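Local coordinates for outer membrane protein OMP121 (PDB 5FQ8) that probably works as a TonB-dependent receptor of the outer membrane, importing a substrate through a transmembrane beta-barrel whose lumen is filled by a plug domain, at residues B[54-59]-B[134-139]; B[113-118]-B[123-128]; B[806-811]-B[817-822]. All coordinates share one frame; numbering follows the deposited sequence.

Contact 1 of 3, residues B[54-59]-B[134-139]; sequences ESRTSD and NPDDVA
Inside the plug domain, R56 and D136 join two loop regions 75 residues apart with a two-pronged salt bridge. The guanidinium presents one edge, and each of its terminal nitrogens donates to one carboxylate oxygen. The planes of the two groups lie 18° apart, close to the end-on, coplanar pairing of a bidentate bridge. R56 NH2 reaches D136 OD2 at 2.9 Å, meeting the syn lone pair while staying almost in the guanidinium plane. R56 NH1 pairs with D136 OD1, modelled so short that its exact length is doubtful.

R56 starts out pointing away from segment 134-139. Its CG stands beside the backbone N (chi1 -61°), and further bends at chi2 and chi3 turn the chain back toward the aspartate. R56, just after helix 49-54, is the first residue to leave helical backbone angles, with positive phi. On the other side, D136 sits in a short 3-10 turn, 135-137, leading into strand 138-144 of the plug sheet. An Asx turn opens it: D136 N donates to N134 OD1 at 3.0 Å, approaching from well above the amide carbonyl plane. The 3-10 turn is closed by D137 N to N134 O and V138 N to P135 O, both 2.9 Å.

Beside the charged pair, the P135 ring packs against the backbone of segment 54-59, with P135 CG 3.8 Å from T57 O and P135 CD 4.1 Å from S58 O. T57 OG1 turns to its own segment and donates to D59 O at 2.7 Å, in the carbonyl plane. Barrel-wall strands complete the setting: D136 OD2 also hydrogen-bonds S258, the carbonyls of R56 and S58 accept from R254 and K292, and D137 forms a salt bridge with R298.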
loop_
_atom_site.group_PDB
_atom_site.type_symbol
_atom_site.label_atom_id
_atom_site.label_comp_id
_atom_site.label_asym_id
_atom_site.label_seq_id
_atom_site.Cartn_x
_atom_site.Cartn_y
_atom_site.Cartn_z
ATOM N N GLU B 54 6.972 12.655 42.373
ATOM C CA GLU B 54 7.888 13.747 42.674
ATOM C C GLU B 54 8.904 13.948 41.565
ATOM O O GLU B 54 9.356 15.073 41.332
ATOM C CB GLU B 54 8.602 13.491 43.995
ATOM C CG GLU B 54 9.369 12.178 44.048
ATOM C CD GLU B 54 10.349 12.098 45.207
ATOM O OE1 GLU B 54 10.362 13.028 46.038
ATOM O OE2 GLU B 54 11.109 11.103 45.275
ATOM N N SER B 55 9.241 12.876 40.846
ATOM C CA SER B 55 10.266 12.941 39.819
ATOM C C SER B 55 9.792 13.657 38.564
ATOM O O SER B 55 10.628 14.100 37.772
ATOM C CB SER B 55 10.738 11.531 39.485
ATOM O OG SER B 55 11.981 11.570 38.811
ATOM N N ARG B 56 8.478 13.789 38.378
ATOM C CA ARG B 56 7.860 14.479 37.240
ATOM C C ARG B 56 8.259 13.861 35.913
ATOM O O ARG B 56 8.247 14.521 34.873
ATOM C CB ARG B 56 8.174 15.980 37.228
ATOM C CG ARG B 56 7.674 16.748 38.432
ATOM C CD ARG B 56 6.277 16.325 38.829
ATOM N NE ARG B 56 5.258 16.817 37.917
ATOM C CZ ARG B 56 3.981 16.489 38.007
ATOM N NH1 ARG B 56 3.580 15.670 38.956
ATOM N NH2 ARG B 56 3.108 16.967 37.144
ATOM N N THR B 57 8.628 12.598 35.926
ATOM C CA THR B 57 8.774 11.891 34.674
ATOM C C THR B 57 7.401 11.698 34.054
ATOM O O THR B 57 6.395 11.592 34.759
ATOM C CB THR B 57 9.432 10.553 34.923
ATOM O OG1 THR B 57 8.518 9.714 35.635
ATOM C CG2 THR B 57 10.670 10.750 35.755
ATOM N N SER B 58 7.356 11.655 32.720
ATOM C CA SER B 58 6.101 11.451 32.002
ATOM C C SER B 58 5.473 10.110 32.302
ATOM O O SER B 58 4.319 9.883 31.946
ATOM C CB SER B 58 6.333 11.537 30.507
ATOM O OG SER B 58 6.832 10.306 30.044
ATOM N N ASP B 59 6.193 9.252 32.983
ATOM C CA ASP B 59 5.930 7.832 33.027
ATOM C C ASP B 59 5.817 7.402 34.479
ATOM O O ASP B 59 6.528 7.915 35.343
ATOM C CB ASP B 59 7.064 7.128 32.286
ATOM C CG ASP B 59 7.170 5.706 32.635
ATOM O OD1 ASP B 59 6.181 4.981 32.477
ATOM O OD2 ASP B 59 8.251 5.305 33.074
ATOM N N ASN B 134 -1.338 8.576 33.994
ATOM C CA ASN B 134 -0.809 9.840 34.474
ATOM C C ASN B 134 -0.340 9.659 35.908
ATOM O O ASN B 134 -1.169 9.395 36.788
ATOM C CB ASN B 134 -1.875 10.913 34.398
ATOM C CG ASN B 134 -1.514 12.163 35.171
ATOM O OD1 ASN B 134 -0.354 12.427 35.484
ATOM N ND2 ASN B 134 -2.518 12.960 35.456
ATOM N N PRO B 135 0.947 9.820 36.196
ATOM C CA PRO B 135 1.426 9.576 37.562
ATOM C C PRO B 135 0.743 10.413 38.615
ATOM O O PRO B 135 0.542 9.923 39.733
ATOM C CB PRO B 135 2.918 9.905 37.463
ATOM C CG PRO B 135 3.050 10.757 36.253
ATOM C CD PRO B 135 2.011 10.313 35.314
ATOM N N ASP B 136 0.341 11.643 38.292
ATOM C CA ASP B 136 -0.341 12.477 39.275
ATOM C C ASP B 136 -1.628 11.849 39.791
ATOM O O ASP B 136 -2.129 12.274 40.830
ATOM C CB ASP B 136 -0.646 13.851 38.686
ATOM C CG ASP B 136 0.562 14.741 38.638
ATOM O OD1 ASP B 136 1.488 14.543 39.445
ATOM O OD2 ASP B 136 0.584 15.653 37.791
ATOM N N ASP B 137 -2.172 10.848 39.109
ATOM C CA ASP B 137 -3.395 10.195 39.552
ATOM C C ASP B 137 -3.141 9.025 40.474
ATOM O O ASP B 137 -4.104 8.422 40.952
ATOM C CB ASP B 137 -4.191 9.669 38.359
ATOM C CG ASP B 137 -4.977 10.736 37.665
ATOM O OD1 ASP B 137 -5.362 11.721 38.324
ATOM O OD2 ASP B 137 -5.218 10.573 36.451
ATOM N N VAL B 138 -1.889 8.656 40.709
ATOM C CA VAL B 138 -1.620 7.425 41.439
ATOM C C VAL B 138 -1.641 7.707 42.931
ATOM O O VAL B 138 -0.948 8.606 43.416
ATOM C CB VAL B 138 -0.287 6.808 41.015
ATOM C CG1 VAL B 138 -0.105 5.487 41.710
ATOM C CG2 VAL B 138 -0.279 6.630 39.528
ATOM N N ALA B 139 -2.450 6.951 43.658
ATOM C CA ALA B 139 -2.372 7.005 45.105
ATOM C C ALA B 139 -1.350 6.007 45.610
ATOM O O ALA B 139 -0.395 6.366 46.301
ATOM C CB ALA B 139 -3.740 6.733 45.718
#

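Contact 2 of 3, residues B[113-118]-B[123-128]; sequences TVYSTD and GYDFGN
G123 begins the return arm, its CA 4.1 Å from S116 CB. Next, Y124 lays one ring face under that serine: S116 CB stands 3.4 Å from the centroid of the Y124 ring, almost on its normal, a CH-pi contact. The tyrosine CG lies between its backbone N and carbonyl carbon (chi1 61°), which swings the ring across to S116. Y124 O accepts from S116 N, and Y124 OH bonds K415 of the barrel.

D125 faces Y115 as a non-hydrogen-bonded antiparallel pair, D125 OD2 lying 3.5 Å from Y115 CB. The same oxygen accepts from a water that also hydrogen-bonds T113 OG1, while D125 OD1 takes G127 N in an Asx turn; T113 OG1, like D125 OD1, hydrogen-bonds S83 OG. The two short strands, 113-115 and 125-128, form a weakly bonded beta hairpin of the plug domain.

F126 N donates to V114 O at 2.7 Å, nearly in line with the carbonyl. V114 CG1 rests 3.6 Å from F126 CB and at the edge of the phenyl ring; Y124 CD1 lies over one ring face, and the ring stacks with Y379 of the barrel wall. G127 O accepts from V114 N at 3.0 Å, the residue having a positive phi of 126° suited to glycine. At N128, CB meets T113 CB at 4.1 Å, and the amide leads away to N111 and N84.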
loop_
_atom_site.group_PDB
_atom_site.type_symbol
_atom_site.label_atom_id
_atom_site.label_comp_id
_atom_site.label_asym_id
_atom_site.label_seq_id
_atom_site.Cartn_x
_atom_site.Cartn_y
_atom_site.Cartn_z
ATOM N N THR B 113 3.435 -2.830 23.358
ATOM C CA THR B 113 4.541 -1.980 22.974
ATOM C C THR B 113 4.539 -1.809 21.470
ATOM O O THR B 113 4.203 -2.733 20.732
ATOM C CB THR B 113 5.869 -2.561 23.461
ATOM O OG1 THR B 113 6.951 -1.695 23.111
ATOM C CG2 THR B 113 6.101 -3.921 22.883
ATOM N N VAL B 114 4.893 -0.619 21.026
ATOM C CA VAL B 114 4.915 -0.274 19.620
ATOM C C VAL B 114 6.336 0.130 19.296
ATOM O O VAL B 114 6.756 1.246 19.615
ATOM C CB VAL B 114 3.918 0.839 19.286
ATOM C CG1 VAL B 114 4.147 1.351 17.900
ATOM C CG2 VAL B 114 2.503 0.328 19.420
ATOM N N TYR B 115 7.086 -0.784 18.688
ATOM C CA TYR B 115 8.450 -0.513 18.275
ATOM C C TYR B 115 8.731 -1.263 16.987
ATOM O O TYR B 115 8.024 -2.201 16.629
ATOM C CB TYR B 115 9.468 -0.894 19.354
ATOM C CG TYR B 115 9.627 -2.372 19.564
ATOM C CD1 TYR B 115 8.714 -3.087 20.319
ATOM C CD2 TYR B 115 10.701 -3.050 19.026
ATOM C CE1 TYR B 115 8.859 -4.421 20.516
ATOM C CE2 TYR B 115 10.846 -4.385 19.216
ATOM C CZ TYR B 115 9.922 -5.064 19.962
ATOM O OH TYR B 115 10.049 -6.406 20.150
ATOM N N SER B 116 9.784 -0.835 16.302
ATOM C CA SER B 116 10.125 -1.343 14.980
ATOM C C SER B 116 10.512 -2.817 14.992
ATOM O O SER B 116 11.191 -3.297 15.898
ATOM C CB SER B 116 11.260 -0.519 14.419
ATOM O OG SER B 116 11.745 -1.091 13.248
ATOM N N THR B 117 10.082 -3.538 13.966
ATOM C CA THR B 117 10.355 -4.962 13.848
ATOM C C THR B 117 11.659 -5.241 13.122
ATOM O O THR B 117 12.092 -6.394 13.066
ATOM C CB THR B 117 9.198 -5.655 13.129
ATOM O OG1 THR B 117 9.248 -5.356 11.729
ATOM C CG2 THR B 117 7.888 -5.147 13.668
ATOM N N ASP B 118 12.298 -4.214 12.583
ATOM C CA ASP B 118 13.619 -4.322 11.976
ATOM C C ASP B 118 14.496 -3.285 12.644
ATOM O O ASP B 118 14.691 -2.194 12.122
ATOM C CB ASP B 118 13.559 -4.116 10.491
ATOM C CG ASP B 118 14.914 -4.179 9.850
ATOM O OD1 ASP B 118 15.418 -5.296 9.646
ATOM O OD2 ASP B 118 15.483 -3.115 9.560
ATOM N N GLY B 123 15.199 1.501 13.222
ATOM C CA GLY B 123 14.884 1.330 14.628
ATOM C C GLY B 123 14.123 2.516 15.169
ATOM O O GLY B 123 14.479 3.673 14.919
ATOM N N TYR B 124 13.065 2.233 15.915
ATOM C CA TYR B 124 12.252 3.268 16.526
ATOM C C TYR B 124 11.419 2.618 17.614
ATOM O O TYR B 124 11.222 1.407 17.623
ATOM C CB TYR B 124 11.392 3.981 15.489
ATOM C CG TYR B 124 10.395 3.126 14.737
ATOM C CD1 TYR B 124 9.257 2.642 15.366
ATOM C CD2 TYR B 124 10.571 2.834 13.394
ATOM C CE1 TYR B 124 8.344 1.882 14.707
ATOM C CE2 TYR B 124 9.642 2.071 12.708
ATOM C CZ TYR B 124 8.531 1.599 13.379
ATOM O OH TYR B 124 7.587 0.842 12.741
ATOM N N ASP B 125 10.954 3.429 18.549
ATOM C CA ASP B 125 10.179 2.923 19.675
ATOM C C ASP B 125 9.157 3.979 20.049
ATOM O O ASP B 125 9.513 5.140 20.234
ATOM C CB ASP B 125 11.084 2.587 20.862
ATOM C CG ASP B 125 10.396 1.728 21.884
ATOM O OD1 ASP B 125 9.339 2.146 22.395
ATOM O OD2 ASP B 125 10.898 0.625 22.153
ATOM N N PHE B 126 7.897 3.586 20.139
ATOM C CA PHE B 126 6.817 4.553 20.220
ATOM C C PHE B 126 6.048 4.492 21.531
ATOM O O PHE B 126 5.113 5.275 21.714
ATOM C CB PHE B 126 5.849 4.368 19.043
ATOM C CG PHE B 126 6.283 5.037 17.773
ATOM C CD1 PHE B 126 6.999 6.202 17.797
ATOM C CD2 PHE B 126 5.973 4.479 16.546
ATOM C CE1 PHE B 126 7.388 6.823 16.618
ATOM C CE2 PHE B 126 6.356 5.077 15.370
ATOM C CZ PHE B 126 7.067 6.269 15.405
ATOM N N GLY B 127 6.390 3.587 22.435
ATOM C CA GLY B 127 5.823 3.589 23.765
ATOM C C GLY B 127 5.203 2.258 24.125
ATOM O O GLY B 127 4.984 1.396 23.285
ATOM N N ASN B 128 4.943 2.095 25.416
ATOM C CA ASN B 128 4.225 0.925 25.891
ATOM C C ASN B 128 3.014 1.340 26.715
ATOM O O ASN B 128 2.861 2.485 27.129
ATOM C CB ASN B 128 5.120 -0.058 26.677
ATOM C CG ASN B 128 5.509 0.433 28.043
ATOM O OD1 ASN B 128 6.370 1.278 28.185
ATOM N ND2 ASN B 128 4.903 -0.150 29.067
HETATM O O HOH W 1 9.759 -1.717 23.468
#

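Contact 3 of 3, residues B[806-811]-B[817-822]; sequences VSTNLK and LGIDFD
F821 and V806 are cross-strand neighbours within the antiparallel pairing of strands 802-812 and 815-825, their side chains passing at an angle. F821 CB touches V806 CG2 at 3.8 Å. CG stands beside the backbone N (chi1 -75°), and from there the ring runs on past the valine. F821 CD1 lies 4.1 Å from V806 CG2 and 4.0 Å from V806 O, the carbonyl oxygen lying at the ring edge, in its plane. Beyond this pair the F821 side chain packs against L907 of the next strand, 899-915.

Paired backbone bonds link V806 with F821, T808 with I819 and L810 with L817; in the middle pair both T808 N to I819 O and I819 N to T808 O measure 3.1 Å. The side chains of these three pairs share one face. T808 and I819 point the same way, and T808 CG2, placed between its backbone N and carbonyl carbon, comes 3.8 Å from I819 CB. T808 OG1 turns instead to strand 716-731, bonding W718 NE1 and E719 O. L810 and L817 continue the apolar row, their CB atoms 4.3 Å apart.

S807, N809 and D820 project from the reverse face. There one water lies 2.9 Å from N809 OD1 and appears to bridge it to D820 OD1, though nearby acceptors outnumber its protons. D820 also forms a long, weak ion pair with K67 of the plug, consistent with this face turning to the lumen, where the plug sits. The largely apolar face, where the side chain of L817 is about 7 Å from a bound detergent molecule, probably meets the membrane. Flanked by strands 716-731 and 899-915, the hairpin is two neighbouring staves of a transmembrane antiparallel beta-barrel, the wall of the TonB-dependent receptor fold.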
loop_
_atom_site.group_PDB
_atom_site.type_symbol
_atom_site.label_atom_id
_atom_site.label_comp_id
_atom_site.label_asym_id
_atom_site.label_seq_id
_atom_site.Cartn_x
_atom_site.Cartn_y
_atom_site.Cartn_z
ATOM N N VAL B 806 20.984 2.632 46.371
ATOM C CA VAL B 806 21.139 3.287 47.664
ATOM C C VAL B 806 20.499 4.668 47.599
ATOM O O VAL B 806 20.787 5.459 46.697
ATOM C CB VAL B 806 22.614 3.384 48.107
ATOM C CG1 VAL B 806 23.263 2.059 47.982
ATOM C CG2 VAL B 806 23.389 4.394 47.307
ATOM N N SER B 807 19.620 4.950 48.546
ATOM C CA SER B 807 18.888 6.200 48.559
ATOM C C SER B 807 19.121 6.909 49.876
ATOM O O SER B 807 19.392 6.278 50.890
ATOM C CB SER B 807 17.405 5.973 48.359
ATOM O OG SER B 807 17.131 5.731 46.999
ATOM N N THR B 808 19.008 8.223 49.847
ATOM C CA THR B 808 18.954 9.008 51.065
ATOM C C THR B 808 17.875 10.064 50.914
ATOM O O THR B 808 17.601 10.523 49.809
ATOM C CB THR B 808 20.303 9.647 51.369
ATOM O OG1 THR B 808 20.189 10.419 52.555
ATOM C CG2 THR B 808 20.739 10.542 50.247
ATOM N N ASN B 809 17.244 10.436 52.023
ATOM C CA ASN B 809 16.170 11.428 51.997
ATOM C C ASN B 809 16.283 12.324 53.224
ATOM O O ASN B 809 16.112 11.859 54.352
ATOM C CB ASN B 809 14.794 10.759 51.932
ATOM C CG ASN B 809 14.661 9.785 50.766
ATOM O OD1 ASN B 809 14.334 10.173 49.646
ATOM N ND2 ASN B 809 14.900 8.509 51.035
ATOM N N LEU B 810 16.569 13.600 52.998
ATOM C CA LEU B 810 16.635 14.607 54.043
ATOM C C LEU B 810 15.376 15.458 54.043
ATOM O O LEU B 810 14.855 15.817 52.988
ATOM C CB LEU B 810 17.846 15.500 53.836
ATOM C CG LEU B 810 19.078 14.666 53.551
ATOM C CD1 LEU B 810 20.187 15.543 53.091
ATOM C CD2 LEU B 810 19.467 13.974 54.808
ATOM N N LYS B 811 14.889 15.775 55.236
ATOM C CA LYS B 811 13.781 16.705 55.408
ATOM C C LYS B 811 14.150 17.682 56.509
ATOM O O LYS B 811 14.383 17.274 57.648
ATOM C CB LYS B 811 12.476 15.973 55.747
ATOM C CG LYS B 811 12.088 14.893 54.759
ATOM C CD LYS B 811 10.618 14.530 54.865
ATOM C CE LYS B 811 9.738 15.705 54.455
ATOM N NZ LYS B 811 8.274 15.392 54.467
ATOM N N LEU B 817 15.077 16.600 50.254
ATOM C CA LEU B 817 16.109 16.229 49.300
ATOM C C LEU B 817 16.149 14.724 49.160
ATOM O O LEU B 817 16.076 13.999 50.150
ATOM C CB LEU B 817 17.480 16.738 49.703
ATOM C CG LEU B 817 18.521 16.610 48.609
ATOM C CD1 LEU B 817 18.041 17.372 47.433
ATOM C CD2 LEU B 817 19.797 17.198 49.083
ATOM N N GLY B 818 16.252 14.266 47.925
ATOM C CA GLY B 818 16.318 12.849 47.644
ATOM C C GLY B 818 17.396 12.552 46.633
ATOM O O GLY B 818 17.523 13.245 45.626
ATOM N N ILE B 819 18.202 11.539 46.909
ATOM C CA ILE B 819 19.326 11.188 46.058
ATOM C C ILE B 819 19.334 9.681 45.931
ATOM O O ILE B 819 19.503 8.980 46.933
ATOM C CB ILE B 819 20.661 11.680 46.627
ATOM C CG1 ILE B 819 20.634 13.189 46.769
ATOM C CG2 ILE B 819 21.761 11.328 45.695
ATOM C CD1 ILE B 819 21.948 13.776 47.148
ATOM N N ASP B 820 19.140 9.178 44.719
ATOM C CA ASP B 820 19.107 7.744 44.489
ATOM C C ASP B 820 20.194 7.339 43.505
ATOM O O ASP B 820 20.419 8.016 42.499
ATOM C CB ASP B 820 17.738 7.322 43.992
ATOM C CG ASP B 820 16.651 7.844 44.855
ATOM O OD1 ASP B 820 16.384 9.052 44.778
ATOM O OD2 ASP B 820 16.078 7.054 45.624
ATOM N N PHE B 821 20.869 6.242 43.806
ATOM C CA PHE B 821 21.912 5.703 42.956
ATOM C C PHE B 821 21.476 4.340 42.483
ATOM O O PHE B 821 20.980 3.542 43.275
ATOM C CB PHE B 821 23.244 5.604 43.696
ATOM C CG PHE B 821 23.910 6.911 43.880
ATOM C CD1 PHE B 821 23.588 7.708 44.938
ATOM C CD2 PHE B 821 24.831 7.354 42.979
ATOM C CE1 PHE B 821 24.182 8.914 45.099
ATOM C CE2 PHE B 821 25.428 8.557 43.137
ATOM C CZ PHE B 821 25.106 9.340 44.197
ATOM N N ASP B 822 21.638 4.093 41.195
ATOM C CA ASP B 822 21.348 2.800 40.600
ATOM C C ASP B 822 22.672 2.115 40.351
ATOM O O ASP B 822 23.591 2.728 39.805
ATOM C CB ASP B 822 20.570 2.948 39.296
ATOM C CG ASP B 822 19.654 1.787 39.034
ATOM O OD1 ASP B 822 19.980 0.661 39.455
ATOM O OD2 ASP B 822 18.599 2.005 38.409
HETATM O O HOH W 2 14.410 9.387 46.825
#

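Contacts 1 and 2 both belong to the plug, and contact 2 falls between the two segments of contact 1 in sequence. Their centres are 23 Å apart, with nearest atoms about 6 Å apart. Contact 3 belongs to the barrel wall: its centre is 18 Å from that of contact 1, with nearest atoms about 6 Å apart and not touching, and 33 Å from that of contact 2, with nearest atoms about 16 Å apart. Contact 2 is the one closer to a metal site, the side chain of F126 lying about 10 Å from that of the calcium ligand D288. In contact 1, the side chain of D136 is about 13 Å from the bound 3-decanoyloxypropyl decanoate.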